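PDB 3QH4: esterase LipW from Mycobacterium marinum, which probably hydrolyses ester bonds as a member of the alpha/beta hydrolase superfamily, with strict selectivity for its substrates. Local coordinates for residues G99-D104 / V119-Y124; H130-A135 / R224-G229; P248-T253 / A274-E279. All coordinates share one frame; numbering follows the deposited sequence.

Contact 1: G99-D104 / V119-Y124; sequences GNLDTD and VVSVDY
The carboxylate of Asp123 carries Leu101 CG over one face, 4.1 Å from Asp123 CG. On the same side, but beyond the OD1 rim, Asn100 CA stands 3.5 Å from Asp123 OD1. Near the carboxylate plane, at the OD1 edge, a water donates to Asp123 OD1 and Gly99 O, though more acceptors surround it than it has protons. The contact belongs to an alpha/beta hydrolase fold: the loop that follows strand 85-91 and precedes helix 105-115 folds back over the end of strand 118-122, where Asp123 centres an inverse gamma turn.

Leu101 makes most of the van der Waals contact. Its CG stands anti to the carbonyl carbon (chi1 -61°), and its CD2 lies 3.3 Å from Ser121 O and 3.7 Å from Asp123 CB, so one methyl bears on both the strand backbone and the turn. No direct hydrogen bond joins the segments.

Asn100 OD1 accepts from Asp102 N in an Asx turn, the donor 47° above the amide plane, and Asp102 OD1 forms a salt bridge with Arg76 of strand 72-79. Asn100 N gives its hydrogen to Thr103 OG1. A second water donates to Leu101 O and stands 2.7 Å from Ser121 OG.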
loop_
_atom_site.group_PDB
_atom_site.type_symbol
_atom_site.label_atom_id
_atom_site.label_comp_id
_atom_site.label_asym_id
_atom_site.label_seq_id
_atom_site.Cartn_x
_atom_site.Cartn_y
_atom_site.Cartn_z
ATOM N N GLY A 99 7.772 -0.294 9.003
ATOM C CA GLY A 99 6.454 0.273 9.259
ATOM C C GLY A 99 5.596 -0.465 10.266
ATOM O O GLY A 99 5.967 -1.517 10.781
ATOM N N ASN A 100 4.442 0.131 10.542
ATOM C CA ASN A 100 3.479 -0.353 11.534
ATOM C C ASN A 100 2.173 0.434 11.299
ATOM O O ASN A 100 1.995 1.011 10.219
ATOM C CB ASN A 100 4.043 -0.154 12.961
ATOM C CG ASN A 100 4.307 1.343 13.303
ATOM O OD1 ASN A 100 3.856 2.253 12.593
ATOM N ND2 ASN A 100 5.047 1.586 14.387
ATOM N N LEU A 101 1.271 0.472 12.278
ATOM C CA LEU A 101 -0.027 1.138 12.102
ATOM C C LEU A 101 0.049 2.665 11.944
ATOM O O LEU A 101 -0.911 3.288 11.486
ATOM C CB LEU A 101 -0.978 0.753 13.250
ATOM C CG LEU A 101 -1.276 -0.756 13.316
ATOM C CD1 LEU A 101 -2.111 -1.072 14.587
ATOM C CD2 LEU A 101 -1.972 -1.248 12.011
ATOM N N ASP A 102 1.166 3.258 12.341
ATOM C CA ASP A 102 1.338 4.710 12.225
ATOM C C ASP A 102 1.843 5.157 10.845
ATOM O O ASP A 102 1.728 6.336 10.478
ATOM C CB ASP A 102 2.299 5.209 13.324
ATOM C CG ASP A 102 1.722 5.062 14.731
ATOM O OD1 ASP A 102 0.495 5.188 14.920
ATOM O OD2 ASP A 102 2.515 4.834 15.686
ATOM N N THR A 103 2.408 4.214 10.081
ATOM C CA THR A 103 3.158 4.570 8.864
ATOM C C THR A 103 2.283 5.314 7.858
ATOM O O THR A 103 2.619 6.440 7.433
ATOM C CB THR A 103 3.754 3.339 8.215
ATOM O OG1 THR A 103 4.602 2.665 9.179
ATOM C CG2 THR A 103 4.533 3.748 6.933
ATOM N N ASP A 104 1.172 4.681 7.485
ATOM C CA ASP A 104 0.240 5.216 6.499
ATOM C C ASP A 104 -1.051 5.656 7.188
ATOM O O ASP A 104 -2.144 5.600 6.608
ATOM C CB ASP A 104 -0.079 4.139 5.452
ATOM C CG ASP A 104 1.046 3.955 4.439
ATOM O OD1 ASP A 104 1.997 4.769 4.423
ATOM O OD2 ASP A 104 0.914 3.029 3.621
ATOM N N VAL A 119 -11.959 1.587 7.423
ATOM C CA VAL A 119 -10.697 1.034 6.931
ATOM C C VAL A 119 -10.120 0.184 8.069
ATOM O O VAL A 119 -10.076 0.622 9.230
ATOM C CB VAL A 119 -9.708 2.164 6.556
ATOM C CG1 VAL A 119 -8.340 1.594 6.113
ATOM C CG2 VAL A 119 -10.289 3.064 5.423
ATOM N N VAL A 120 -9.665 -1.014 7.733
ATOM C CA VAL A 120 -8.958 -1.851 8.721
ATOM C C VAL A 120 -7.534 -1.994 8.205
ATOM O O VAL A 120 -7.303 -2.643 7.174
ATOM C CB VAL A 120 -9.643 -3.212 8.924
ATOM C CG1 VAL A 120 -8.903 -4.103 9.931
ATOM C CG2 VAL A 120 -11.099 -3.000 9.396
ATOM N N SER A 121 -6.591 -1.392 8.941
ATOM C CA SER A 121 -5.187 -1.376 8.535
ATOM C C SER A 121 -4.454 -2.519 9.244
ATOM O O SER A 121 -4.585 -2.677 10.479
ATOM C CB SER A 121 -4.568 -0.013 8.884
ATOM O OG SER A 121 -3.184 -0.005 8.592
ATOM N N VAL A 122 -3.674 -3.279 8.466
ATOM C CA VAL A 122 -3.021 -4.512 8.948
ATOM C C VAL A 122 -1.588 -4.258 9.424
ATOM O O VAL A 122 -0.759 -3.746 8.648
ATOM C CB VAL A 122 -2.977 -5.592 7.826
ATOM C CG1 VAL A 122 -2.339 -6.910 8.347
ATOM C CG2 VAL A 122 -4.339 -5.871 7.255
ATOM N N ASP A 123 -1.292 -4.601 10.679
ATOM C CA ASP A 123 0.090 -4.494 11.170
ATOM C C ASP A 123 0.765 -5.828 10.885
ATOM O O ASP A 123 0.932 -6.663 11.800
ATOM C CB ASP A 123 0.107 -4.208 12.682
ATOM C CG ASP A 123 1.474 -3.835 13.206
ATOM O OD1 ASP A 123 2.393 -3.560 12.417
ATOM O OD2 ASP A 123 1.624 -3.795 14.457
ATOM N N TYR A 124 1.125 -6.034 9.613
ATOM C CA TYR A 124 1.714 -7.305 9.190
ATOM C C TYR A 124 3.170 -7.476 9.597
ATOM O O TYR A 124 3.913 -6.493 9.783
ATOM C CB TYR A 124 1.565 -7.469 7.671
ATOM C CG TYR A 124 2.175 -6.361 6.839
ATOM C CD1 TYR A 124 1.381 -5.309 6.336
ATOM C CD2 TYR A 124 3.532 -6.364 6.538
ATOM C CE1 TYR A 124 1.950 -4.298 5.517
ATOM C CE2 TYR A 124 4.109 -5.372 5.723
ATOM C CZ TYR A 124 3.305 -4.349 5.220
ATOM O OH TYR A 124 3.868 -3.387 4.445
HETATM O O HOH W 1 5.242 -3.497 12.691
HETATM O O HOH W 2 -2.572 2.482 9.530
#

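Contact 2: H130-A135 / R224-G229; sequences HPYPAA and RHYLAG
His225 meets Pro131 through its backbone: His225 O lies 3.8 Å from Pro131 CB, while the imidazole turns elsewhere and NE2 bonds to Phe29 O. One residue on, Tyr226 carries the contact twice over. Its carbonyl, in the last turn of helix 216-227, accepts from Tyr132 N at 2.9 Å; the N-H...O angle is 155°, and the donor lies in the carbonyl plane. Pro131 CB closes on the same oxygen at 3.1 Å, so this helix-end carbonyl is met by an amide and a proline ring carbon together.

The Tyr226 side chain, CG anti to the backbone N (chi1 -174°), then swings its ring beside Tyr132. Tyr132 CB sits over one face of that ring in a CH-pi contact, 3.9 Å from the centroid and shifted toward the rim. Beyond it the two rings form an offset edge-to-face pair, planes at 73°, with the edge of Tyr132 presented to the face of Tyr226. In return Tyr226 OH reaches the edge of the Tyr132 ring, 3.6 Å from Tyr132 CD1. A face of Tyr132 is occupied by Pro133 CB across the cis peptide bond.

Leu227 O and Tyr132 O both accept from Gln230 NE2, which ties the two segments together. Ala228 is the first residue to depart from helical backbone angles, with positive phi, and its CB lies 3.6 Å from Pro131 CG.

Helix 216-227 lies in the excursion between strands 189-193 and 250-255, the region from which hormone-sensitive-lipase-like hydrolases build part of their cap, probably here too. Its Tyr226 stacks on Phe96 and packs on Leu171 of helix 167-181, the helix that also meets Ala135 at the start of helix 134-148.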
loop_
_atom_site.group_PDB
_atom_site.type_symbol
_atom_site.label_atom_id
_atom_site.label_comp_id
_atom_site.label_asym_id
_atom_site.label_seq_id
_atom_site.Cartn_x
_atom_site.Cartn_y
_atom_site.Cartn_z
ATOM N N HIS A 130 10.636 -12.037 8.857
ATOM C CA HIS A 130 9.456 -12.789 8.486
ATOM C C HIS A 130 9.179 -12.599 6.997
ATOM O O HIS A 130 8.331 -11.804 6.616
ATOM C CB HIS A 130 8.250 -12.331 9.320
ATOM C CG HIS A 130 8.483 -12.405 10.791
ATOM N ND1 HIS A 130 8.502 -13.601 11.478
ATOM C CD2 HIS A 130 8.751 -11.443 11.706
ATOM C CE1 HIS A 130 8.756 -13.372 12.755
ATOM N NE2 HIS A 130 8.907 -12.073 12.924
ATOM N N PRO A 131 9.904 -13.339 6.158
ATOM C CA PRO A 131 9.735 -13.180 4.720
ATOM C C PRO A 131 8.422 -13.755 4.198
ATOM O O PRO A 131 7.594 -14.313 4.961
ATOM C CB PRO A 131 10.943 -13.931 4.126
ATOM C CG PRO A 131 11.555 -14.701 5.195
ATOM C CD PRO A 131 10.958 -14.313 6.515
ATOM N N TYR A 132 8.209 -13.611 2.900
ATOM C CA TYR A 132 7.059 -14.231 2.230
ATOM C C TYR A 132 6.931 -15.695 2.701
ATOM O O TYR A 132 7.948 -16.398 2.798
ATOM C CB TYR A 132 7.294 -14.190 0.731
ATOM C CG TYR A 132 6.294 -14.995 -0.024
ATOM C CD1 TYR A 132 5.043 -14.453 -0.336
ATOM C CD2 TYR A 132 6.545 -16.337 -0.345
ATOM C CE1 TYR A 132 4.075 -15.240 -0.986
ATOM C CE2 TYR A 132 5.617 -17.097 -1.022
ATOM C CZ TYR A 132 4.386 -16.548 -1.346
ATOM O OH TYR A 132 3.439 -17.340 -2.007
ATOM N N PRO A 133 5.706 -16.157 3.015
ATOM C CA PRO A 133 4.414 -15.479 2.915
ATOM C C PRO A 133 3.873 -14.895 4.233
ATOM O O PRO A 133 2.668 -14.826 4.383
ATOM C CB PRO A 133 3.496 -16.631 2.469
ATOM C CG PRO A 133 4.042 -17.821 3.304
ATOM C CD PRO A 133 5.542 -17.601 3.333
ATOM N N ALA A 134 4.716 -14.473 5.175
ATOM C CA ALA A 134 4.203 -14.113 6.501
ATOM C C ALA A 134 3.204 -12.942 6.481
ATOM O O ALA A 134 2.102 -13.039 7.015
ATOM C CB ALA A 134 5.372 -13.833 7.485
ATOM N N ALA A 135 3.590 -11.833 5.846
ATOM C CA ALA A 135 2.714 -10.658 5.775
ATOM C C ALA A 135 1.432 -10.975 5.012
ATOM O O ALA A 135 0.352 -10.520 5.391
ATOM C CB ALA A 135 3.436 -9.467 5.116
ATOM N N ARG A 224 14.935 -9.144 -2.486
ATOM C CA ARG A 224 15.788 -10.199 -1.877
ATOM C C ARG A 224 15.397 -10.489 -0.427
ATOM O O ARG A 224 15.300 -11.673 -0.036
ATOM C CB ARG A 224 17.293 -9.870 -2.010
ATOM C CG ARG A 224 17.805 -10.076 -3.440
ATOM C CD ARG A 224 19.293 -10.451 -3.461
ATOM N NE ARG A 224 20.131 -9.421 -2.901
ATOM C CZ ARG A 224 20.569 -8.358 -3.575
ATOM N NH1 ARG A 224 20.218 -8.162 -4.847
ATOM N NH2 ARG A 224 21.350 -7.472 -2.968
ATOM N N HIS A 225 15.160 -9.439 0.372
ATOM C CA HIS A 225 14.802 -9.645 1.792
ATOM C C HIS A 225 13.467 -10.379 1.923
ATOM O O HIS A 225 13.307 -11.226 2.798
ATOM C CB HIS A 225 14.614 -8.332 2.559
ATOM C CG HIS A 225 15.806 -7.437 2.564
ATOM N ND1 HIS A 225 17.092 -7.889 2.758
ATOM C CD2 HIS A 225 15.893 -6.093 2.423
ATOM C CE1 HIS A 225 17.926 -6.863 2.702
ATOM N NE2 HIS A 225 17.222 -5.764 2.495
ATOM N N TYR A 226 12.517 -10.000 1.065
ATOM C CA TYR A 226 11.159 -10.515 1.094
ATOM C C TYR A 226 11.099 -11.971 0.657
ATOM O O TYR A 226 10.419 -12.775 1.296
ATOM C CB TYR A 226 10.297 -9.692 0.134
ATOM C CG TYR A 226 8.839 -10.041 0.182
ATOM C CD1 TYR A 226 8.153 -10.074 1.396
ATOM C CD2 TYR A 226 8.134 -10.311 -0.981
ATOM C CE1 TYR A 226 6.802 -10.391 1.457
ATOM C CE2 TYR A 226 6.777 -10.619 -0.939
ATOM C CZ TYR A 226 6.109 -10.626 0.279
ATOM O OH TYR A 226 4.758 -10.906 0.290
ATOM N N LEU A 227 11.783 -12.300 -0.443
ATOM C CA LEU A 227 11.738 -13.681 -0.954
ATOM C C LEU A 227 12.591 -14.651 -0.152
ATOM O O LEU A 227 12.291 -15.842 -0.106
ATOM C CB LEU A 227 12.121 -13.739 -2.426
ATOM C CG LEU A 227 11.082 -13.095 -3.367
ATOM C CD1 LEU A 227 11.709 -12.974 -4.772
ATOM C CD2 LEU A 227 9.808 -13.883 -3.459
ATOM N N ALA A 228 13.649 -14.137 0.458
ATOM C CA ALA A 228 14.588 -14.935 1.270
ATOM C C ALA A 228 14.947 -16.264 0.571
ATOM O O ALA A 228 14.800 -17.360 1.155
ATOM C CB ALA A 228 14.030 -15.167 2.673
ATOM N N GLY A 229 15.403 -16.158 -0.683
ATOM C CA GLY A 229 15.864 -17.319 -1.459
ATOM C C GLY A 229 14.796 -18.157 -2.131
ATOM O O GLY A 229 15.106 -19.149 -2.808
#

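Contact 3: P248-T253 / A274-E279; sequences PATLIT and AGVSTE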
loop_
_atom_site.group_PDB
_atom_site.type_symbol
_atom_site.label_atom_id
_atom_site.label_comp_id
_atom_site.label_asym_id
_atom_site.label_seq_id
_atom_site.Cartn_x
_atom_site.Cartn_y
_atom_site.Cartn_z
ATOM N N PRO A 248 -10.950 -7.795 -9.265
ATOM C CA PRO A 248 -11.850 -6.677 -8.979
ATOM C C PRO A 248 -11.447 -5.409 -9.727
ATOM O O PRO A 248 -10.253 -5.201 -10.003
ATOM C CB PRO A 248 -11.715 -6.447 -7.467
ATOM C CG PRO A 248 -10.728 -7.423 -6.972
ATOM C CD PRO A 248 -10.210 -8.260 -8.078
ATOM N N ALA A 249 -12.455 -4.597 -10.040
ATOM C CA ALA A 249 -12.247 -3.229 -10.500
ATOM C C ALA A 249 -11.138 -2.548 -9.692
ATOM O O ALA A 249 -11.015 -2.756 -8.478
ATOM C CB ALA A 249 -13.529 -2.461 -10.396
ATOM N N THR A 250 -10.323 -1.760 -10.384
ATOM C CA THR A 250 -9.041 -1.299 -9.837
ATOM C C THR A 250 -8.856 0.212 -10.009
ATOM O O THR A 250 -9.277 0.766 -11.044
ATOM C CB THR A 250 -7.900 -2.031 -10.586
ATOM O OG1 THR A 250 -8.010 -3.436 -10.327
ATOM C CG2 THR A 250 -6.483 -1.549 -10.136
ATOM N N LEU A 251 -8.266 0.857 -8.986
ATOM C CA LEU A 251 -7.635 2.174 -9.136
ATOM C C LEU A 251 -6.166 1.929 -8.898
ATOM O O LEU A 251 -5.788 1.374 -7.861
ATOM C CB LEU A 251 -8.149 3.197 -8.122
ATOM C CG LEU A 251 -7.321 4.489 -8.104
ATOM C CD1 LEU A 251 -7.476 5.316 -9.429
ATOM C CD2 LEU A 251 -7.750 5.347 -6.890
ATOM N N ILE A 252 -5.339 2.340 -9.857
ATOM C CA ILE A 252 -3.892 2.170 -9.710
ATOM C C ILE A 252 -3.193 3.483 -10.031
ATOM O O ILE A 252 -3.441 4.092 -11.081
ATOM C CB ILE A 252 -3.401 0.941 -10.551
ATOM C CG1 ILE A 252 -1.888 0.734 -10.390
ATOM C CG2 ILE A 252 -3.746 1.084 -12.050
ATOM C CD1 ILE A 252 -1.376 -0.608 -11.047
ATOM N N THR A 253 -2.289 3.911 -9.143
ATOM C CA THR A 253 -1.721 5.246 -9.245
ATOM C C THR A 253 -0.203 5.179 -9.050
ATOM O O THR A 253 0.305 4.235 -8.414
ATOM C CB THR A 253 -2.337 6.163 -8.156
ATOM O OG1 THR A 253 -2.256 5.521 -6.868
ATOM C CG2 THR A 253 -3.807 6.483 -8.467
ATOM N N ALA A 274 -7.441 -7.732 -19.948
ATOM C CA ALA A 274 -8.177 -8.857 -19.373
ATOM C C ALA A 274 -9.634 -8.495 -19.061
ATOM O O ALA A 274 -10.388 -9.312 -18.519
ATOM C CB ALA A 274 -7.460 -9.362 -18.094
ATOM N N GLY A 275 -10.023 -7.259 -19.369
ATOM C CA GLY A 275 -11.410 -6.838 -19.191
ATOM C C GLY A 275 -11.727 -6.331 -17.787
ATOM O O GLY A 275 -12.905 -6.137 -17.448
ATOM N N VAL A 276 -10.708 -6.115 -16.968
ATOM C CA VAL A 276 -10.926 -5.560 -15.609
ATOM C C VAL A 276 -11.083 -4.032 -15.722
ATOM O O VAL A 276 -10.249 -3.386 -16.355
ATOM C CB VAL A 276 -9.735 -5.870 -14.694
ATOM C CG1 VAL A 276 -9.907 -5.221 -13.304
ATOM C CG2 VAL A 276 -9.543 -7.413 -14.590
ATOM N N SER A 277 -12.152 -3.482 -15.133
ATOM C CA SER A 277 -12.380 -2.030 -15.170
ATOM C C SER A 277 -11.274 -1.381 -14.343
ATOM O O SER A 277 -11.124 -1.661 -13.152
ATOM C CB SER A 277 -13.754 -1.646 -14.628
ATOM O OG SER A 277 -13.916 -0.233 -14.682
ATOM N N THR A 278 -10.498 -0.521 -14.984
ATOM C CA THR A 278 -9.285 0.030 -14.361
ATOM C C THR A 278 -9.218 1.534 -14.559
ATOM O O THR A 278 -9.368 2.053 -15.694
ATOM C CB THR A 278 -8.009 -0.630 -15.000
ATOM O OG1 THR A 278 -8.117 -2.051 -14.853
ATOM C CG2 THR A 278 -6.715 -0.192 -14.251
ATOM N N GLU A 279 -9.005 2.230 -13.447
ATOM C CA GLU A 279 -8.698 3.664 -13.501
ATOM C C GLU A 279 -7.217 3.780 -13.201
ATOM O O GLU A 279 -6.725 3.234 -12.202
ATOM C CB GLU A 279 -9.551 4.424 -12.477
ATOM C CG GLU A 279 -9.247 5.926 -12.485
ATOM C CD GLU A 279 -10.365 6.767 -11.898
ATOM O OE1 GLU A 279 -10.986 6.310 -10.933
ATOM O OE2 GLU A 279 -10.629 7.885 -12.411
#
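Thr250 bonds through both its backbone groups: its N donates to Ser277 O at 2.9 Å, and its O accepts from Glu279 N. Thr250 thus bonds to the residues flanking Thr278, its bridge partner, as expected for parallel strands. Ile252 N extends the pattern, donating to Glu279 O at 2.9 Å. CA-H...O contacts supplement these bonds, such as Leu251 CA to Glu279 O at 3.4 Å.

On one face Leu251 and Glu279 run alongside each other, Leu251 CD1 lying 3.6 Å from Glu279 CG. On the other, the methyls Ile252 CG2 and Thr278 CG2 meet at 3.9 Å.

These strands, 250-255 and 278-283, belong to a beta-alpha-beta unit linked by helix 261-273; strand 278-283 ends the sheet. In this fold the loop after the penultimate strand usually bears the catalytic acid, probably here too.

Farther out, Thr250 OG1, anti to the carbonyl carbon (chi1 -63°), donates back to Pro248 O, an oxygen that Val276 CG1 also approaches to 3.3 Å. Helix 261-273 packs on the threonine face and ends in a Schellman motif at Gly275, while Ala310 of helix 298-315 touches both Leu251 and Glu279.

How the contacts relate
Contacts 1 and 3 reach the same sheet from opposite sides of the chain's centre, with about 11 Å between their nearest atoms. Contact 1 is the buried one, contact 3 is partly buried, at a strand that is outermost within the chain, and contact 2 lies at the surface. Their chemistry follows suit: van der Waals packing with bridging waters in contact 1, one backbone bond plus aromatic and proline packing in contact 2, regular parallel backbone bonding in contact 3. Contacts 1 and 2 touch where Tyr124 CD2 packs 3.4 Å from Ala135 CB, as strand 118-122 passes on to helix 134-148. Contacts 2 and 3 do not touch, although helix 216-227 precedes strand 250-255 in the chain.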